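PDB 3C2G: Sys-1 protein from Caenorhabditis elegans, which acts as a beta-catenin in Wnt asymmetry signalling, binding the TCF factor POP-1 directly and activating or repressing target genes as a transcription coregulator. Local coordinates for residues Q519-M533 with K562-I576. Numbering follows the deposited sequence.
Sequences QQLVERTISLLLVLM and KPTFIHNVLVVCDKI
The side chains of Ile526 and Phe565 cross at about a right angle between two helices of the armadillo domain, and they illustrate how helices of this all-helical superhelix join through reciprocal knobs-into-holes packing. The axes of the segments 519-533 and 563-576 approach to 9.5 Å at their closest and cross at 48°. Ile526 sits among Phe565, Asn568, Val569 and Val572, its CG2 branch lying 3.7 Å from Asn568 CB. In the reverse direction, Val572 is a knob among Ile526, Leu529, Leu530 and Met533. Phe565, with CG anti to its own backbone N (chi1 179°), swings its ring into the hole made by Gln519, Val522, Glu523 and Ile526. At the C-terminal end of this row, Met533, a selenomethionine, lays its SE 4.0 Å from Lys575 CD, while the lysine's amine turns to Glu539 in a salt bridge. On its far side, the 519-533 helix packs against helices 457-472 and 494-507.

The looser, polar margin lies at the start of the second helix, where Lys562 is exposed and poorly ordered. Its NZ nevertheless meets the syn lone pair of Glu523 OE2 at 2.9 Å in a salt bridge. The other oxygen, OE1, accepts Gln519 NE2 on its anti side, so both carboxylate oxygens are engaged. That amide stands nearly perpendicular to the Phe565 ring with NE2 over one face, and over the same face Glu523 CG makes a CH-pi contact, 3.9 Å from the ring centroid.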
# COMPACT_ATOMS: atom_id res chain seq x y z
N GLN A 519 9.15 23.10 -5.78
CA GLN A 519 10.46 23.52 -6.21
C GLN A 519 10.91 22.74 -7.45
O GLN A 519 11.43 23.35 -8.39
CB GLN A 519 11.47 23.42 -5.07
CG GLN A 519 12.90 23.83 -5.43
CD GLN A 519 13.01 25.26 -5.95
OE1 GLN A 519 12.22 26.14 -5.58
NE2 GLN A 519 13.99 25.50 -6.82
N GLN A 520 10.71 21.42 -7.49
CA GLN A 520 11.17 20.64 -8.64
C GLN A 520 10.39 20.93 -9.93
O GLN A 520 10.94 20.81 -11.02
CB GLN A 520 11.28 19.13 -8.35
CG GLN A 520 9.99 18.33 -8.44
CD GLN A 520 10.18 16.79 -8.46
OE1 GLN A 520 11.30 16.28 -8.29
NE2 GLN A 520 9.08 16.07 -8.65
N LEU A 521 9.13 21.33 -9.80
CA LEU A 521 8.30 21.70 -10.95
C LEU A 521 8.81 23.00 -11.56
O LEU A 521 8.84 23.15 -12.78
CB LEU A 521 6.83 21.86 -10.54
CG LEU A 521 5.83 22.11 -11.67
CD1 LEU A 521 4.51 21.49 -11.35
CD2 LEU A 521 5.66 23.59 -11.99
N VAL A 522 9.18 23.94 -10.69
CA VAL A 522 9.71 25.23 -11.09
C VAL A 522 11.00 25.04 -11.88
O VAL A 522 11.15 25.61 -12.98
CB VAL A 522 9.93 26.13 -9.85
CG1 VAL A 522 10.80 27.32 -10.18
CG2 VAL A 522 8.58 26.59 -9.31
N GLU A 523 11.91 24.22 -11.34
CA GLU A 523 13.21 23.96 -11.95
C GLU A 523 13.05 23.28 -13.30
O GLU A 523 13.71 23.64 -14.28
CB GLU A 523 14.08 23.08 -11.03
CG GLU A 523 14.51 23.77 -9.74
CD GLU A 523 15.32 22.87 -8.81
OE1 GLU A 523 15.14 22.99 -7.57
OE2 GLU A 523 16.13 22.05 -9.30
N ARG A 524 12.16 22.30 -13.35
CA ARG A 524 11.91 21.58 -14.58
C ARG A 524 11.30 22.47 -15.64
O ARG A 524 11.55 22.27 -16.82
CB ARG A 524 11.05 20.33 -14.32
CG ARG A 524 11.84 19.23 -13.68
CD ARG A 524 10.97 18.10 -13.19
NE ARG A 524 11.80 17.06 -12.60
CZ ARG A 524 11.34 15.87 -12.20
NH1 ARG A 524 10.06 15.58 -12.36
NH2 ARG A 524 12.16 14.97 -11.68
N THR A 525 10.53 23.47 -15.22
CA THR A 525 9.97 24.44 -16.15
C THR A 525 11.11 25.23 -16.81
O THR A 525 11.20 25.29 -18.03
CB THR A 525 9.01 25.40 -15.43
OG1 THR A 525 7.90 24.66 -14.89
CG2 THR A 525 8.49 26.44 -16.39
N ILE A 526 11.98 25.82 -15.98
CA ILE A 526 13.10 26.59 -16.50
C ILE A 526 13.93 25.71 -17.45
O ILE A 526 14.33 26.12 -18.54
CB ILE A 526 13.98 27.15 -15.34
CG1 ILE A 526 13.15 28.06 -14.41
CG2 ILE A 526 15.21 27.89 -15.87
CD1 ILE A 526 12.23 29.05 -15.12
N SER A 527 14.13 24.46 -17.04
CA SER A 527 15.00 23.56 -17.75
C SER A 527 14.35 23.09 -19.05
O SER A 527 15.03 22.88 -20.05
CB SER A 527 15.36 22.40 -16.83
OG SER A 527 15.78 21.28 -17.56
N LEU A 528 13.04 22.95 -19.05
CA LEU A 528 12.33 22.57 -20.27
C LEU A 528 12.24 23.73 -21.28
O LEU A 528 12.24 23.50 -22.50
CB LEU A 528 10.95 22.00 -19.94
CG LEU A 528 10.02 21.61 -21.10
CD1 LEU A 528 10.68 20.62 -22.05
CD2 LEU A 528 8.73 21.05 -20.57
N LEU A 529 12.16 24.97 -20.80
CA LEU A 529 12.12 26.10 -21.72
C LEU A 529 13.47 26.21 -22.46
O LEU A 529 13.48 26.51 -23.66
CB LEU A 529 11.78 27.39 -20.99
CG LEU A 529 10.37 27.49 -20.43
CD1 LEU A 529 10.23 28.76 -19.61
CD2 LEU A 529 9.30 27.42 -21.52
N LEU A 530 14.56 25.93 -21.75
CA LEU A 530 15.90 25.83 -22.34
C LEU A 530 16.03 24.75 -23.41
O LEU A 530 16.52 25.01 -24.53
CB LEU A 530 16.94 25.59 -21.25
CG LEU A 530 17.26 26.83 -20.43
CD1 LEU A 530 18.29 26.50 -19.38
CD2 LEU A 530 17.75 27.98 -21.34
N VAL A 531 15.59 23.54 -23.07
CA VAL A 531 15.63 22.42 -23.98
C VAL A 531 14.84 22.73 -25.24
O VAL A 531 15.34 22.51 -26.33
CB VAL A 531 15.14 21.11 -23.30
CG1 VAL A 531 14.95 20.03 -24.31
CG2 VAL A 531 16.15 20.65 -22.24
N LEU A 532 13.63 23.28 -25.09
CA LEU A 532 12.80 23.64 -26.24
C LEU A 532 13.50 24.66 -27.12
O LEU A 532 13.47 24.55 -28.35
CB LEU A 532 11.45 24.20 -25.81
CG LEU A 532 10.39 23.21 -25.33
CD1 LEU A 532 9.40 23.90 -24.39
CD2 LEU A 532 9.67 22.53 -26.50
N MSE A 533 14.14 25.65 -26.49
CA MSE A 533 14.88 26.66 -27.23
C MSE A 533 15.95 26.01 -28.11
O MSE A 533 15.99 26.27 -29.31
CB MSE A 533 15.49 27.69 -26.29
CG MSE A 533 14.54 28.78 -25.92
SE MSE A 533 15.17 29.85 -24.41
CE MSE A 533 14.00 31.42 -24.58
N LYS A 562 21.37 25.74 -5.41
CA LYS A 562 21.60 24.80 -6.50
C LYS A 562 22.20 25.52 -7.72
O LYS A 562 21.56 26.40 -8.29
CB LYS A 562 20.28 24.11 -6.85
CG LYS A 562 20.43 22.83 -7.65
CD LYS A 562 19.11 22.07 -7.65
CE LYS A 562 19.21 20.79 -8.45
NZ LYS A 562 17.93 20.02 -8.39
N PRO A 563 23.43 25.15 -8.10
CA PRO A 563 24.21 25.89 -9.12
C PRO A 563 23.67 25.76 -10.54
O PRO A 563 23.76 26.71 -11.33
CB PRO A 563 25.60 25.25 -9.02
CG PRO A 563 25.34 23.87 -8.54
CD PRO A 563 24.18 23.99 -7.58
N THR A 564 23.11 24.60 -10.86
CA THR A 564 22.55 24.35 -12.17
C THR A 564 21.23 25.12 -12.37
O THR A 564 20.89 25.48 -13.50
CB THR A 564 22.36 22.83 -12.42
OG1 THR A 564 21.76 22.61 -13.70
CG2 THR A 564 21.49 22.18 -11.33
N PHE A 565 20.51 25.36 -11.28
CA PHE A 565 19.26 26.12 -11.32
C PHE A 565 19.54 27.60 -11.56
O PHE A 565 18.90 28.22 -12.41
CB PHE A 565 18.46 25.91 -10.02
CG PHE A 565 17.17 26.68 -9.97
CD1 PHE A 565 16.21 26.56 -10.98
CD2 PHE A 565 16.89 27.51 -8.88
CE1 PHE A 565 15.01 27.27 -10.91
CE2 PHE A 565 15.69 28.23 -8.81
CZ PHE A 565 14.75 28.10 -9.83
N ILE A 566 20.51 28.14 -10.83
CA ILE A 566 20.98 29.51 -10.99
C ILE A 566 21.45 29.77 -12.42
O ILE A 566 21.04 30.76 -13.06
CB ILE A 566 22.15 29.80 -10.01
CG1 ILE A 566 21.66 29.71 -8.55
CG2 ILE A 566 22.79 31.17 -10.30
CD1 ILE A 566 22.77 29.77 -7.52
N HIS A 567 22.29 28.88 -12.92
CA HIS A 567 22.82 29.01 -14.27
C HIS A 567 21.67 28.98 -15.27
O HIS A 567 21.66 29.77 -16.22
CB HIS A 567 23.82 27.91 -14.58
CG HIS A 567 24.40 27.98 -15.96
ND1 HIS A 567 25.31 28.95 -16.33
CD2 HIS A 567 24.19 27.22 -17.06
CE1 HIS A 567 25.64 28.78 -17.60
NE2 HIS A 567 24.97 27.74 -18.07
N ASN A 568 20.69 28.10 -15.04
CA ASN A 568 19.56 27.97 -15.95
C ASN A 568 18.70 29.23 -15.97
O ASN A 568 18.27 29.71 -17.02
CB ASN A 568 18.72 26.73 -15.60
CG ASN A 568 19.29 25.45 -16.21
OD1 ASN A 568 20.18 25.49 -17.06
ND2 ASN A 568 18.77 24.32 -15.78
N VAL A 569 18.49 29.77 -14.78
CA VAL A 569 17.70 30.97 -14.62
C VAL A 569 18.38 32.14 -15.31
O VAL A 569 17.73 32.90 -16.02
CB VAL A 569 17.44 31.25 -13.13
CG1 VAL A 569 17.13 32.71 -12.89
CG2 VAL A 569 16.29 30.36 -12.64
N LEU A 570 19.69 32.26 -15.14
CA LEU A 570 20.44 33.33 -15.79
C LEU A 570 20.38 33.23 -17.30
O LEU A 570 20.14 34.24 -17.99
CB LEU A 570 21.90 33.34 -15.33
CG LEU A 570 22.14 33.68 -13.86
CD1 LEU A 570 23.54 33.27 -13.43
CD2 LEU A 570 21.90 35.15 -13.61
N VAL A 571 20.58 32.03 -17.82
CA VAL A 571 20.67 31.81 -19.25
C VAL A 571 19.33 32.03 -19.93
O VAL A 571 19.27 32.68 -20.99
CB VAL A 571 21.24 30.42 -19.57
CG1 VAL A 571 21.11 30.08 -21.07
CG2 VAL A 571 22.72 30.35 -19.14
N VAL A 572 18.25 31.51 -19.34
CA VAL A 572 16.93 31.64 -19.93
C VAL A 572 16.52 33.11 -19.99
O VAL A 572 15.94 33.56 -20.98
CB VAL A 572 15.83 30.76 -19.23
CG1 VAL A 572 15.29 31.40 -17.95
CG2 VAL A 572 14.68 30.50 -20.17
N CYS A 573 16.84 33.85 -18.93
CA CYS A 573 16.53 35.27 -18.87
C CYS A 573 17.24 36.02 -19.98
O CYS A 573 16.62 36.82 -20.69
CB CYS A 573 16.91 35.85 -17.51
SG CYS A 573 15.72 35.47 -16.22
N ASP A 574 18.53 35.74 -20.15
CA ASP A 574 19.33 36.39 -21.16
C ASP A 574 18.80 36.10 -22.56
O ASP A 574 18.74 36.99 -23.40
CB ASP A 574 20.80 35.98 -21.05
CG ASP A 574 21.71 36.84 -21.91
OD1 ASP A 574 21.88 38.04 -21.58
OD2 ASP A 574 22.24 36.31 -22.91
N LYS A 575 18.41 34.85 -22.80
CA LYS A 575 17.85 34.47 -24.09
C LYS A 575 16.47 35.08 -24.35
O LYS A 575 16.12 35.37 -25.50
CB LYS A 575 17.80 32.94 -24.22
CG LYS A 575 19.16 32.31 -24.45
CD LYS A 575 19.06 30.80 -24.49
CE LYS A 575 20.42 30.15 -24.71
NZ LYS A 575 20.99 30.48 -26.05
N ILE A 576 15.68 35.28 -23.29
CA ILE A 576 14.39 35.96 -23.45
C ILE A 576 14.60 37.43 -23.87
O ILE A 576 13.88 37.95 -24.72
CB ILE A 576 13.49 35.87 -22.18
CG1 ILE A 576 12.99 34.44 -21.96
CG2 ILE A 576 12.28 36.79 -22.30
CD1 ILE A 576 12.54 34.18 -20.55